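Local coordinates for protein Ton_1535 (Thermococcus onnurineus, PDB 3ZPJ) that is of unknown function but folds as an all-helical alpha-solenoid containing a left-handed helical turn, at residues 304-309 / 313-318; 321-326 / 330-335; 247-252 / 283-288; 334-339 / 346-351. All coordinates share one frame; numbering follows the deposited sequence.

Contact 1: residues 304-309 / 313-318; sequences KEIQNI and SEALKA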
loop_
_atom_site.group_PDB
_atom_site.type_symbol
_atom_site.label_atom_id
_atom_site.label_comp_id
_atom_site.label_asym_id
_atom_site.label_seq_id
_atom_site.Cartn_x
_atom_site.Cartn_y
_atom_site.Cartn_z
ATOM N N LYS A 304 -3.582 -2.482 -32.260
ATOM C CA LYS A 304 -2.975 -2.591 -33.579
ATOM C C LYS A 304 -1.559 -1.995 -33.666
ATOM O O LYS A 304 -0.864 -2.189 -34.664
ATOM C CB LYS A 304 -3.889 -1.987 -34.652
ATOM C CG LYS A 304 -5.277 -2.602 -34.675
ATOM C CD LYS A 304 -5.921 -2.491 -36.046
ATOM C CE LYS A 304 -7.117 -1.556 -36.025
ATOM N NZ LYS A 304 -8.126 -1.932 -37.048
ATOM N N GLU A 305 -1.125 -1.283 -32.626
ATOM C CA GLU A 305 0.206 -0.672 -32.636
ATOM C C GLU A 305 1.202 -1.440 -31.794
ATOM O O GLU A 305 2.377 -1.081 -31.751
ATOM C CB GLU A 305 0.156 0.791 -32.172
ATOM C CG GLU A 305 -0.359 1.775 -33.216
ATOM C CD GLU A 305 0.640 2.035 -34.343
ATOM O OE1 GLU A 305 1.660 2.723 -34.098
ATOM O OE2 GLU A 305 0.399 1.560 -35.476
ATOM N N ILE A 306 0.728 -2.481 -31.112
ATOM C CA ILE A 306 1.606 -3.364 -30.354
ATOM C C ILE A 306 2.568 -4.082 -31.295
ATOM O O ILE A 306 2.146 -4.774 -32.221
ATOM C CB ILE A 306 0.807 -4.411 -29.571
ATOM C CG1 ILE A 306 -0.119 -3.731 -28.562
ATOM C CG2 ILE A 306 1.744 -5.385 -28.871
ATOM C CD1 ILE A 306 -1.171 -4.666 -27.991
ATOM N N GLN A 307 3.864 -3.904 -31.062
ATOM C CA GLN A 307 4.886 -4.458 -31.942
ATOM C C GLN A 307 5.195 -5.921 -31.629
ATOM O O GLN A 307 5.420 -6.714 -32.535
ATOM C CB GLN A 307 6.161 -3.610 -31.888
ATOM C CG GLN A 307 6.018 -2.230 -32.513
ATOM C CD GLN A 307 5.989 -2.276 -34.032
ATOM O OE1 GLN A 307 5.094 -1.713 -34.665
ATOM N NE2 GLN A 307 6.977 -2.940 -34.628
ATOM N N ASN A 308 5.203 -6.286 -30.352
ATOM C CA ASN A 308 5.381 -7.692 -29.991
ATOM C C ASN A 308 4.265 -8.569 -30.557
ATOM O O ASN A 308 3.104 -8.435 -30.174
ATOM C CB ASN A 308 5.458 -7.891 -28.478
ATOM C CG ASN A 308 5.538 -9.357 -28.105
ATOM O OD1 ASN A 308 4.519 -10.033 -27.952
ATOM N ND2 ASN A 308 6.757 -9.868 -27.995
ATOM N N ILE A 309 4.637 -9.478 -31.452
ATOM C CA ILE A 309 3.674 -10.262 -32.210
ATOM C C ILE A 309 2.723 -11.083 -31.329
ATOM O O ILE A 309 1.560 -11.286 -31.675
ATOM C CB ILE A 309 4.388 -11.129 -33.297
ATOM C CG1 ILE A 309 3.400 -11.583 -34.358
ATOM C CG2 ILE A 309 5.116 -12.311 -32.685
ATOM C CD1 ILE A 309 4.055 -12.309 -35.496
ATOM N N SER A 313 -1.324 -10.381 -30.580
ATOM C CA SER A 313 -2.269 -11.474 -30.763
ATOM C C SER A 313 -3.239 -11.566 -29.594
ATOM O O SER A 313 -4.448 -11.641 -29.786
ATOM C CB SER A 313 -1.529 -12.794 -30.962
ATOM O OG SER A 313 -1.046 -12.898 -32.294
ATOM N N GLU A 314 -2.699 -11.526 -28.381
ATOM C CA GLU A 314 -3.514 -11.598 -27.176
ATOM C C GLU A 314 -4.522 -10.452 -27.089
ATOM O O GLU A 314 -5.715 -10.682 -26.879
ATOM C CB GLU A 314 -2.619 -11.626 -25.933
ATOM C CG GLU A 314 -1.826 -12.918 -25.781
ATOM C CD GLU A 314 -0.615 -12.779 -24.862
ATOM O OE1 GLU A 314 -0.731 -12.105 -23.808
ATOM O OE2 GLU A 314 0.457 -13.340 -25.204
ATOM N N ALA A 315 -4.040 -9.222 -27.262
ATOM C CA ALA A 315 -4.887 -8.032 -27.139
ATOM C C ALA A 315 -6.016 -8.033 -28.171
ATOM O O ALA A 315 -7.143 -7.636 -27.880
ATOM C CB ALA A 315 -4.049 -6.765 -27.251
ATOM N N LEU A 316 -5.706 -8.495 -29.374
ATOM C CA LEU A 316 -6.694 -8.529 -30.439
ATOM C C LEU A 316 -7.790 -9.539 -30.120
ATOM O O LEU A 316 -8.959 -9.321 -30.438
ATOM C CB LEU A 316 -6.022 -8.856 -31.773
ATOM C CG LEU A 316 -5.276 -7.699 -32.442
ATOM C CD1 LEU A 316 -4.656 -8.134 -33.779
ATOM C CD2 LEU A 316 -6.219 -6.525 -32.656
ATOM N N LYS A 317 -7.408 -10.644 -29.484
ATOM C CA LYS A 317 -8.371 -11.672 -29.106
ATOM C C LYS A 317 -9.350 -11.119 -28.077
ATOM O O LYS A 317 -10.565 -11.121 -28.301
ATOM C CB LYS A 317 -7.667 -12.918 -28.549
ATOM C CG LYS A 317 -8.638 -13.985 -28.050
ATOM C CD LYS A 317 -7.964 -15.330 -27.835
ATOM C CE LYS A 317 -7.922 -15.712 -26.365
ATOM N NZ LYS A 317 -7.376 -17.085 -26.167
ATOM N N ALA A 318 -8.805 -10.637 -26.961
ATOM C CA ALA A 318 -9.599 -10.065 -25.875
ATOM C C ALA A 318 -10.654 -9.094 -26.394
ATOM O O ALA A 318 -11.835 -9.209 -26.068
ATOM C CB ALA A 318 -8.699 -9.366 -24.869
#
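I309 and S313 meet one turn apart at the start of helix 309-325, where the loop that joins two successive helices of the alpha-solenoid runs into the second of them. The polar part gathers on a single carbonyl. I309 O accepts the backbone N of S313 at 3.2 Å, the first-turn bond of the helix, with the nitrogen above the carbonyl plane, 41° out of it. S313 OG also donates to I309 O, at 3.1 Å, and comes in straighter, with a C=O...donor angle of 158° and a tilt of 17° from that plane. The hydroxyl lies anti to its own carbonyl carbon, which turns it back toward the preceding turn. The same OG is hydrogen-bonded to the backbone N of D341, so this buried serine ties the helix start to the loop before helix 342-351. N308 occupies the N-cap position, its OD1 taking the backbone N of K311.

The apolar part is made by buried I306, earlier in the loop, its CG2 branch set against Q284 and its longer branch directed at the helix, with V283 also touching it. Its terminal methyl closes the contact: I306 CD1 rests on A315 CB at 3.6 Å.

Contact 2: residues 321-326 / 330-335; sequences LELVRR and EEVKKI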
loop_
_atom_site.group_PDB
_atom_site.type_symbol
_atom_site.label_atom_id
_atom_site.label_comp_id
_atom_site.label_asym_id
_atom_site.label_seq_id
_atom_site.Cartn_x
_atom_site.Cartn_y
_atom_site.Cartn_z
ATOM N N LEU A 321 -13.393 -10.984 -28.151
ATOM C CA LEU A 321 -14.294 -11.706 -27.258
ATOM C C LEU A 321 -15.313 -10.755 -26.645
ATOM O O LEU A 321 -16.509 -11.059 -26.588
ATOM C CB LEU A 321 -13.525 -12.408 -26.140
ATOM C CG LEU A 321 -12.551 -13.518 -26.526
ATOM C CD1 LEU A 321 -11.972 -14.140 -25.266
ATOM C CD2 LEU A 321 -13.216 -14.570 -27.406
ATOM N N GLU A 322 -14.829 -9.606 -26.181
ATOM C CA GLU A 322 -15.702 -8.610 -25.584
ATOM C C GLU A 322 -16.737 -8.152 -26.598
ATOM O O GLU A 322 -17.911 -7.989 -26.269
ATOM C CB GLU A 322 -14.905 -7.409 -25.093
ATOM C CG GLU A 322 -15.753 -6.436 -24.303
ATOM C CD GLU A 322 -16.253 -7.034 -23.002
ATOM O OE1 GLU A 322 -15.530 -7.882 -22.430
ATOM O OE2 GLU A 322 -17.356 -6.651 -22.550
ATOM N N LEU A 323 -16.297 -7.938 -27.831
ATOM C CA LEU A 323 -17.227 -7.618 -28.905
ATOM C C LEU A 323 -18.380 -8.613 -28.918
ATOM O O LEU A 323 -19.532 -8.215 -28.872
ATOM C CB LEU A 323 -16.524 -7.577 -30.262
ATOM C CG LEU A 323 -15.842 -6.251 -30.592
ATOM C CD1 LEU A 323 -15.400 -6.206 -32.043
ATOM C CD2 LEU A 323 -16.768 -5.089 -30.290
ATOM N N VAL A 324 -18.061 -9.904 -28.918
ATOM C CA VAL A 324 -19.073 -10.961 -28.970
ATOM C C VAL A 324 -20.136 -10.867 -27.869
ATOM O O VAL A 324 -21.339 -10.833 -28.164
ATOM C CB VAL A 324 -18.425 -12.358 -28.963
ATOM C CG1 VAL A 324 -19.454 -13.430 -28.621
ATOM C CG2 VAL A 324 -17.790 -12.630 -30.312
ATOM N N ARG A 325 -19.691 -10.819 -26.615
ATOM C CA ARG A 325 -20.603 -10.669 -25.482
ATOM C C ARG A 325 -21.604 -9.541 -25.705
ATOM O O ARG A 325 -22.794 -9.684 -25.428
ATOM C CB ARG A 325 -19.815 -10.416 -24.199
ATOM C CG ARG A 325 -19.043 -11.628 -23.741
ATOM C CD ARG A 325 -17.612 -11.290 -23.394
ATOM N NE ARG A 325 -16.864 -12.492 -23.027
ATOM C CZ ARG A 325 -15.614 -12.497 -22.567
ATOM N NH1 ARG A 325 -14.949 -11.356 -22.405
ATOM N NH2 ARG A 325 -15.028 -13.651 -22.267
ATOM N N ARG A 326 -21.113 -8.435 -26.250
ATOM C CA ARG A 326 -21.897 -7.218 -26.371
ATOM C C ARG A 326 -22.484 -7.024 -27.761
ATOM O O ARG A 326 -22.703 -5.885 -28.164
ATOM C CB ARG A 326 -21.015 -6.014 -26.022
ATOM C CG ARG A 326 -20.155 -6.216 -24.763
ATOM C CD ARG A 326 -19.143 -5.093 -24.580
ATOM N NE ARG A 326 -19.537 -3.881 -25.296
ATOM C CZ ARG A 326 -18.884 -2.723 -25.225
ATOM N NH1 ARG A 326 -17.805 -2.612 -24.456
ATOM N NH2 ARG A 326 -19.316 -1.676 -25.919
ATOM N N GLU A 330 -20.260 -6.749 -36.473
ATOM C CA GLU A 330 -19.828 -6.337 -37.817
ATOM C C GLU A 330 -18.315 -6.138 -37.980
ATOM O O GLU A 330 -17.823 -5.952 -39.099
ATOM C CB GLU A 330 -20.596 -5.098 -38.307
ATOM C CG GLU A 330 -20.164 -3.774 -37.682
ATOM C CD GLU A 330 -20.714 -2.568 -38.436
ATOM O OE1 GLU A 330 -21.356 -2.766 -39.491
ATOM O OE2 GLU A 330 -20.496 -1.424 -37.975
ATOM N N GLU A 331 -17.580 -6.193 -36.873
ATOM C CA GLU A 331 -16.132 -6.015 -36.917
ATOM C C GLU A 331 -15.374 -7.260 -36.448
ATOM O O GLU A 331 -14.180 -7.395 -36.707
ATOM C CB GLU A 331 -15.715 -4.793 -36.090
ATOM C CG GLU A 331 -16.416 -3.489 -36.481
ATOM C CD GLU A 331 -15.934 -2.910 -37.806
ATOM O OE1 GLU A 331 -14.937 -3.420 -38.363
ATOM O OE2 GLU A 331 -16.556 -1.940 -38.293
ATOM N N VAL A 332 -16.079 -8.166 -35.773
ATOM C CA VAL A 332 -15.467 -9.346 -35.158
ATOM C C VAL A 332 -14.615 -10.185 -36.104
ATOM O O VAL A 332 -13.482 -10.550 -35.780
ATOM C CB VAL A 332 -16.530 -10.271 -34.520
ATOM C CG1 VAL A 332 -15.931 -11.631 -34.180
ATOM C CG2 VAL A 332 -17.124 -9.626 -33.278
ATOM N N LYS A 333 -15.161 -10.495 -37.271
ATOM C CA LYS A 333 -14.492 -11.419 -38.172
ATOM C C LYS A 333 -13.143 -10.873 -38.624
ATOM O O LYS A 333 -12.130 -11.575 -38.554
ATOM C CB LYS A 333 -15.395 -11.770 -39.356
ATOM C CG LYS A 333 -16.688 -12.471 -38.927
ATOM C CD LYS A 333 -16.395 -13.660 -38.000
ATOM C CE LYS A 333 -17.665 -14.297 -37.428
ATOM N NZ LYS A 333 -18.279 -13.500 -36.321
ATOM N N LYS A 334 -13.138 -9.610 -39.046
ATOM C CA LYS A 334 -11.928 -8.948 -39.511
ATOM C C LYS A 334 -10.851 -8.984 -38.433
ATOM O O LYS A 334 -9.673 -9.219 -38.712
ATOM C CB LYS A 334 -12.237 -7.496 -39.873
ATOM C CG LYS A 334 -13.680 -7.247 -40.297
ATOM C CD LYS A 334 -13.842 -5.859 -40.920
ATOM C CE LYS A 334 -15.156 -5.730 -41.689
ATOM N NZ LYS A 334 -15.225 -6.641 -42.877
ATOM N N ILE A 335 -11.265 -8.754 -37.196
ATOM C CA ILE A 335 -10.334 -8.690 -36.085
ATOM C C ILE A 335 -9.684 -10.042 -35.859
ATOM O O ILE A 335 -8.477 -10.135 -35.651
ATOM C CB ILE A 335 -11.041 -8.218 -34.808
ATOM C CG1 ILE A 335 -11.386 -6.737 -34.928
ATOM C CG2 ILE A 335 -10.183 -8.478 -33.577
ATOM C CD1 ILE A 335 -11.946 -6.130 -33.651
#
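The backbones of L323 and V332 come within 6.7 Å of each other, CA to CA, as the chain leaves helix 309-325, turns through a short loop and enters helix 332-338. No hydrogen bond crosses between 321-326 and 330-335, and the contact is built from aliphatic side chains. L323 and V332 carry the larger share. L323 CB lies 3.7 Å from V332 CG2, and the side chains run past one another antiparallel; the same valine methyl is also 4.0 Å from L323 CD1, farther out on the leucine.

That CD1 has a second neighbour in the next helix: it approaches I335 CD1 to 3.8 Å, the two side chains crossing at about a right angle. V332 turns CG2 toward L323 because its CG1 lies anti to the backbone N (chi1 167°), which sets the other methyl beside that nitrogen. V324 adds a more distant touch, its CG2 4.3 Å from V332 CG2, while its side chain also meets F329 and I352.

L296 of the preceding helix, 296-303, packs on L323, and L300 of that helix touches I335, so three consecutive helices share one apolar core. This apolar packing of sequential helices joined by a short loop is in keeping with the alpha-solenoid fold, here near its C-terminal end.

Contact 3: residues 247-252 / 283-288; sequences ELEVAL and VQHIAR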
loop_
_atom_site.group_PDB
_atom_site.type_symbol
_atom_site.label_atom_id
_atom_site.label_comp_id
_atom_site.label_asym_id
_atom_site.label_seq_id
_atom_site.Cartn_x
_atom_site.Cartn_y
_atom_site.Cartn_z
ATOM N N GLU A 247 -4.496 7.901 -14.844
ATOM C CA GLU A 247 -5.867 8.363 -14.999
ATOM C C GLU A 247 -6.769 7.219 -15.464
ATOM O O GLU A 247 -7.874 7.058 -14.956
ATOM C CB GLU A 247 -5.933 9.597 -15.900
ATOM C CG GLU A 247 -5.369 10.864 -15.228
ATOM C CD GLU A 247 -5.259 12.075 -16.156
ATOM O OE1 GLU A 247 -5.352 11.920 -17.394
ATOM O OE2 GLU A 247 -5.074 13.198 -15.645
ATOM N N LEU A 248 -6.275 6.388 -16.380
ATOM C CA LEU A 248 -7.036 5.231 -16.848
ATOM C C LEU A 248 -7.291 4.197 -15.754
ATOM O O LEU A 248 -8.395 3.655 -15.652
ATOM C CB LEU A 248 -6.356 4.579 -18.051
ATOM C CG LEU A 248 -6.340 5.487 -19.283
ATOM C CD1 LEU A 248 -5.651 4.841 -20.478
ATOM C CD2 LEU A 248 -7.754 5.849 -19.644
ATOM N N GLU A 249 -6.269 3.916 -14.949
ATOM C CA GLU A 249 -6.419 2.990 -13.842
ATOM C C GLU A 249 -7.492 3.522 -12.896
ATOM O O GLU A 249 -8.320 2.769 -12.395
ATOM C CB GLU A 249 -5.073 2.772 -13.108
ATOM C CG GLU A 249 -4.011 2.071 -13.964
ATOM C CD GLU A 249 -2.711 1.734 -13.214
ATOM O OE1 GLU A 249 -2.286 2.523 -12.336
ATOM O OE2 GLU A 249 -2.099 0.681 -13.535
ATOM N N VAL A 250 -7.493 4.830 -12.675
ATOM C CA VAL A 250 -8.484 5.415 -11.793
ATOM C C VAL A 250 -9.878 5.302 -12.391
ATOM O O VAL A 250 -10.829 4.940 -11.699
ATOM C CB VAL A 250 -8.150 6.869 -11.440
ATOM C CG1 VAL A 250 -9.392 7.598 -10.950
ATOM C CG2 VAL A 250 -7.089 6.887 -10.370
ATOM N N ALA A 251 -9.997 5.577 -13.684
ATOM C CA ALA A 251 -11.285 5.446 -14.355
ATOM C C ALA A 251 -11.785 4.010 -14.193
ATOM O O ALA A 251 -12.965 3.773 -13.959
ATOM C CB ALA A 251 -11.167 5.809 -15.819
ATOM N N LEU A 252 -10.869 3.058 -14.294
ATOM C CA LEU A 252 -11.226 1.652 -14.194
ATOM C C LEU A 252 -11.744 1.318 -12.790
ATOM O O LEU A 252 -12.687 0.547 -12.618
ATOM C CB LEU A 252 -10.017 0.779 -14.547
ATOM C CG LEU A 252 -10.274 -0.720 -14.671
ATOM C CD1 LEU A 252 -11.437 -0.978 -15.630
ATOM C CD2 LEU A 252 -9.013 -1.412 -15.143
ATOM N N VAL A 283 2.039 0.826 -24.736
ATOM C CA VAL A 283 0.987 0.531 -25.695
ATOM C C VAL A 283 0.155 -0.680 -25.278
ATOM O O VAL A 283 -1.075 -0.624 -25.231
ATOM C CB VAL A 283 1.581 0.283 -27.068
ATOM C CG1 VAL A 283 0.494 -0.069 -28.051
ATOM C CG2 VAL A 283 2.353 1.502 -27.511
ATOM N N GLN A 284 0.835 -1.773 -24.956
ATOM C CA GLN A 284 0.162 -2.974 -24.485
ATOM C C GLN A 284 -0.684 -2.690 -23.263
ATOM O O GLN A 284 -1.824 -3.140 -23.155
ATOM C CB GLN A 284 1.190 -4.048 -24.161
ATOM C CG GLN A 284 2.024 -4.423 -25.366
ATOM C CD GLN A 284 3.269 -5.178 -24.992
ATOM O OE1 GLN A 284 3.374 -5.707 -23.885
ATOM N NE2 GLN A 284 4.225 -5.234 -25.909
ATOM N N HIS A 285 -0.117 -1.928 -22.343
ATOM C CA HIS A 285 -0.779 -1.651 -21.081
ATOM C C HIS A 285 -2.054 -0.830 -21.306
ATOM O O HIS A 285 -3.115 -1.129 -20.744
ATOM C CB HIS A 285 0.184 -0.918 -20.139
ATOM C CG HIS A 285 -0.305 -0.839 -18.726
ATOM N ND1 HIS A 285 -1.358 -1.595 -18.261
ATOM C CD2 HIS A 285 0.122 -0.094 -17.677
ATOM C CE1 HIS A 285 -1.563 -1.318 -16.983
ATOM N NE2 HIS A 285 -0.683 -0.410 -16.608
ATOM N N ILE A 286 -1.944 0.201 -22.139
ATOM C CA ILE A 286 -3.086 1.052 -22.425
ATOM C C ILE A 286 -4.184 0.273 -23.155
ATOM O O ILE A 286 -5.376 0.471 -22.884
ATOM C CB ILE A 286 -2.655 2.302 -23.200
ATOM C CG1 ILE A 286 -1.855 3.221 -22.282
ATOM C CG2 ILE A 286 -3.856 3.046 -23.751
ATOM C CD1 ILE A 286 -1.077 4.303 -23.000
ATOM N N ALA A 287 -3.776 -0.634 -24.047
ATOM C CA ALA A 287 -4.723 -1.479 -24.774
ATOM C C ALA A 287 -5.521 -2.369 -23.825
ATOM O O ALA A 287 -6.727 -2.559 -23.977
ATOM C CB ALA A 287 -4.003 -2.320 -25.833
ATOM N N ARG A 288 -4.848 -2.910 -22.823
ATOM C CA ARG A 288 -5.531 -3.747 -21.859
ATOM C C ARG A 288 -6.482 -2.887 -21.027
ATOM O O ARG A 288 -7.641 -3.265 -20.809
ATOM C CB ARG A 288 -4.507 -4.464 -20.982
ATOM C CG ARG A 288 -5.075 -5.256 -19.820
ATOM C CD ARG A 288 -4.005 -5.378 -18.742
ATOM N NE ARG A 288 -2.709 -5.707 -19.346
ATOM C CZ ARG A 288 -1.523 -5.294 -18.897
ATOM N NH1 ARG A 288 -1.444 -4.523 -17.817
ATOM N NH2 ARG A 288 -0.411 -5.654 -19.535
#
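H285 faces E249 across segments 283-288 and 247-252, and the two flat groups stand nearly crosswise, their planes 78° apart. E249 OE2 approaches the edge of the imidazole near its plane, 3.6 Å from H285 NE2, and lies 4.0 Å from CE1 of the same ring. The pair is not hydrogen-bonded, though the carboxylate may influence the ring electrostatically. H285 places its ring there because CG is anti to the backbone N (chi1 -168°), while E249 reaches out with its chain extended beyond CG. Each group has partners outside the two segments: E249 OE1 accepts the backbone N of Y211, and H285 NE2 is weakly bonded to D212 OD1, so one loop meets both.

Here the fold is the alpha-solenoid, in which helices 240-256 and 280-293 lie against each other with helix 262-271 between them in sequence. One residue on, I286 continues the packing with apolar groups: its CG2 meets L248 CD1 at 4.1 Å, the two side chains set roughly perpendicular. The backbones are 8.0 Å apart at L248 and I286, CA to CA. F278, L244 and I245 also touch I286, and F270 of helix 262-271 meets L248.

Contact 4: residues 334-339 / 346-351; sequences KIIESI and EEALNE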
loop_
_atom_site.group_PDB
_atom_site.type_symbol
_atom_site.label_atom_id
_atom_site.label_comp_id
_atom_site.label_asym_id
_atom_site.label_seq_id
_atom_site.Cartn_x
_atom_site.Cartn_y
_atom_site.Cartn_z
ATOM N N LYS A 334 -13.138 -9.610 -39.046
ATOM C CA LYS A 334 -11.928 -8.948 -39.511
ATOM C C LYS A 334 -10.851 -8.984 -38.433
ATOM O O LYS A 334 -9.673 -9.219 -38.712
ATOM C CB LYS A 334 -12.237 -7.496 -39.873
ATOM C CG LYS A 334 -13.680 -7.247 -40.297
ATOM C CD LYS A 334 -13.842 -5.859 -40.920
ATOM C CE LYS A 334 -15.156 -5.730 -41.689
ATOM N NZ LYS A 334 -15.225 -6.641 -42.877
ATOM N N ILE A 335 -11.265 -8.754 -37.196
ATOM C CA ILE A 335 -10.334 -8.690 -36.085
ATOM C C ILE A 335 -9.684 -10.042 -35.859
ATOM O O ILE A 335 -8.477 -10.135 -35.651
ATOM C CB ILE A 335 -11.041 -8.218 -34.808
ATOM C CG1 ILE A 335 -11.386 -6.737 -34.928
ATOM C CG2 ILE A 335 -10.183 -8.478 -33.577
ATOM C CD1 ILE A 335 -11.946 -6.130 -33.651
ATOM N N ILE A 336 -10.490 -11.092 -35.912
ATOM C CA ILE A 336 -9.974 -12.430 -35.696
ATOM C C ILE A 336 -8.950 -12.779 -36.775
ATOM O O ILE A 336 -7.863 -13.267 -36.463
ATOM C CB ILE A 336 -11.100 -13.462 -35.673
ATOM C CG1 ILE A 336 -12.131 -13.089 -34.604
ATOM C CG2 ILE A 336 -10.536 -14.848 -35.408
ATOM C CD1 ILE A 336 -11.860 -13.695 -33.268
ATOM N N GLU A 337 -9.299 -12.503 -38.033
ATOM C CA GLU A 337 -8.397 -12.713 -39.172
ATOM C C GLU A 337 -7.072 -11.993 -38.952
ATOM O O GLU A 337 -6.022 -12.437 -39.419
ATOM C CB GLU A 337 -9.017 -12.183 -40.474
ATOM C CG GLU A 337 -10.324 -12.840 -40.906
ATOM C CD GLU A 337 -10.825 -12.328 -42.261
ATOM O OE1 GLU A 337 -10.171 -11.439 -42.854
ATOM O OE2 GLU A 337 -11.874 -12.818 -42.734
ATOM N N SER A 338 -7.149 -10.869 -38.247
ATOM C CA SER A 338 -6.005 -10.013 -37.973
ATOM C C SER A 338 -4.999 -10.627 -37.003
ATOM O O SER A 338 -3.840 -10.216 -36.973
ATOM C CB SER A 338 -6.491 -8.669 -37.417
ATOM O OG SER A 338 -5.427 -7.904 -36.890
ATOM N N ILE A 339 -5.441 -11.590 -36.197
ATOM C CA ILE A 339 -4.557 -12.178 -35.192
ATOM C C ILE A 339 -3.407 -12.914 -35.875
ATOM O O ILE A 339 -3.636 -13.864 -36.625
ATOM C CB ILE A 339 -5.306 -13.145 -34.263
ATOM C CG1 ILE A 339 -6.532 -12.457 -33.648
ATOM C CG2 ILE A 339 -4.372 -13.673 -33.177
ATOM C CD1 ILE A 339 -7.393 -13.369 -32.800
ATOM N N GLU A 346 -7.342 -19.389 -33.485
ATOM C CA GLU A 346 -8.251 -20.530 -33.422
ATOM C C GLU A 346 -8.962 -20.590 -32.073
ATOM O O GLU A 346 -10.159 -20.862 -32.003
ATOM C CB GLU A 346 -7.495 -21.835 -33.682
ATOM C CG GLU A 346 -6.946 -21.949 -35.090
ATOM C CD GLU A 346 -8.013 -21.745 -36.141
ATOM O OE1 GLU A 346 -8.955 -22.559 -36.186
ATOM O OE2 GLU A 346 -7.916 -20.769 -36.915
ATOM N N GLU A 347 -8.214 -20.332 -31.007
ATOM C CA GLU A 347 -8.774 -20.316 -29.665
ATOM C C GLU A 347 -9.868 -19.269 -29.531
ATOM O O GLU A 347 -10.895 -19.506 -28.906
ATOM C CB GLU A 347 -7.671 -20.047 -28.655
ATOM C CG GLU A 347 -6.532 -21.024 -28.776
ATOM C CD GLU A 347 -5.407 -20.685 -27.841
ATOM O OE1 GLU A 347 -5.492 -19.620 -27.184
ATOM O OE2 GLU A 347 -4.442 -21.479 -27.766
ATOM N N ALA A 348 -9.636 -18.108 -30.127
ATOM C CA ALA A 348 -10.631 -17.052 -30.156
ATOM C C ALA A 348 -11.832 -17.516 -30.959
ATOM O O ALA A 348 -12.953 -17.078 -30.727
ATOM C CB ALA A 348 -10.047 -15.801 -30.780
ATOM N N LEU A 349 -11.590 -18.406 -31.909
ATOM C CA LEU A 349 -12.634 -18.845 -32.826
ATOM C C LEU A 349 -13.511 -19.922 -32.179
ATOM O O LEU A 349 -14.657 -20.137 -32.578
ATOM C CB LEU A 349 -12.005 -19.329 -34.135
ATOM C CG LEU A 349 -12.559 -18.742 -35.438
ATOM C CD1 LEU A 349 -13.349 -17.463 -35.186
ATOM C CD2 LEU A 349 -11.449 -18.503 -36.459
ATOM N N ASN A 350 -12.958 -20.586 -31.167
ATOM C CA ASN A 350 -13.705 -21.559 -30.378
ATOM C C ASN A 350 -14.484 -20.870 -29.269
ATOM O O ASN A 350 -15.666 -21.139 -29.063
ATOM C CB ASN A 350 -12.763 -22.598 -29.764
ATOM C CG ASN A 350 -12.067 -23.445 -30.810
ATOM O OD1 ASN A 350 -12.637 -23.763 -31.862
ATOM N ND2 ASN A 350 -10.824 -23.817 -30.526
ATOM N N GLU A 351 -13.808 -19.978 -28.555
ATOM C CA GLU A 351 -14.430 -19.243 -27.467
ATOM C C GLU A 351 -15.624 -18.405 -27.938
ATOM O O GLU A 351 -16.550 -18.159 -27.173
ATOM C CB GLU A 351 -13.391 -18.395 -26.734
ATOM C CG GLU A 351 -12.295 -19.238 -26.111
ATOM C CD GLU A 351 -11.242 -18.412 -25.403
ATOM O OE1 GLU A 351 -11.511 -17.229 -25.116
ATOM O OE2 GLU A 351 -10.143 -18.945 -25.133
#
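I336 and A348 bring together helices 332-338 and 342-351, the last helical pair of the alpha-solenoid, with CA atoms 7.2 Å apart. The tightly enclosed part is the junction of these two residues with I339. The methyl of A348 receives two isoleucine ends: I336 CD1 lies 3.7 Å from A348 CB, and I339 CD1 comes to 4.1 Å from the same carbon. I336, I339 and A348 are buried, and no polar atom takes part across the interface. I339 lies just past the end of helix 332-338, yet still points its side chain to the opposing helix; it also touches S313 of helix 309-325, while K317 of that helix packs on A348.

The solvent side belongs to L349, which is exposed in the assembly although its methyls approach just as closely. They straddle the short branch of I336: I336 CG2 is 3.8 Å from L349 CD1 and 3.9 Å from L349 CD2. I336 can serve both neighbours because its two branches diverge from CB, CG2 anti to the backbone N and CG1 beside that nitrogen (chi1 -56°), one branch for the leucine and the other for the alanine. From there, rotation about the CB-CG1 bond of I336 (chi2 -91°) brings CD1 to A348 CB.

How the contacts relate
Contact 1, contact 2 and contact 4 form one continuous patch at the C-terminal end of the solenoid, and contact 3 lies further back along it. Contacts 2 and 4 are nearest, their centres about 9 Å apart; they share K334 and I335 on helix 332-338. Contact 1 has its centre about 12 Å from that of contact 4 and about 15 Å from that of contact 2; helix 309-325 serves both contacts 1 and 2, and K317 forms long, weak ion pairs with E347 and E351. Contact 3 touches contact 1 through the loop residue I306, but stays about 9 Å, nearest atoms, from contact 2.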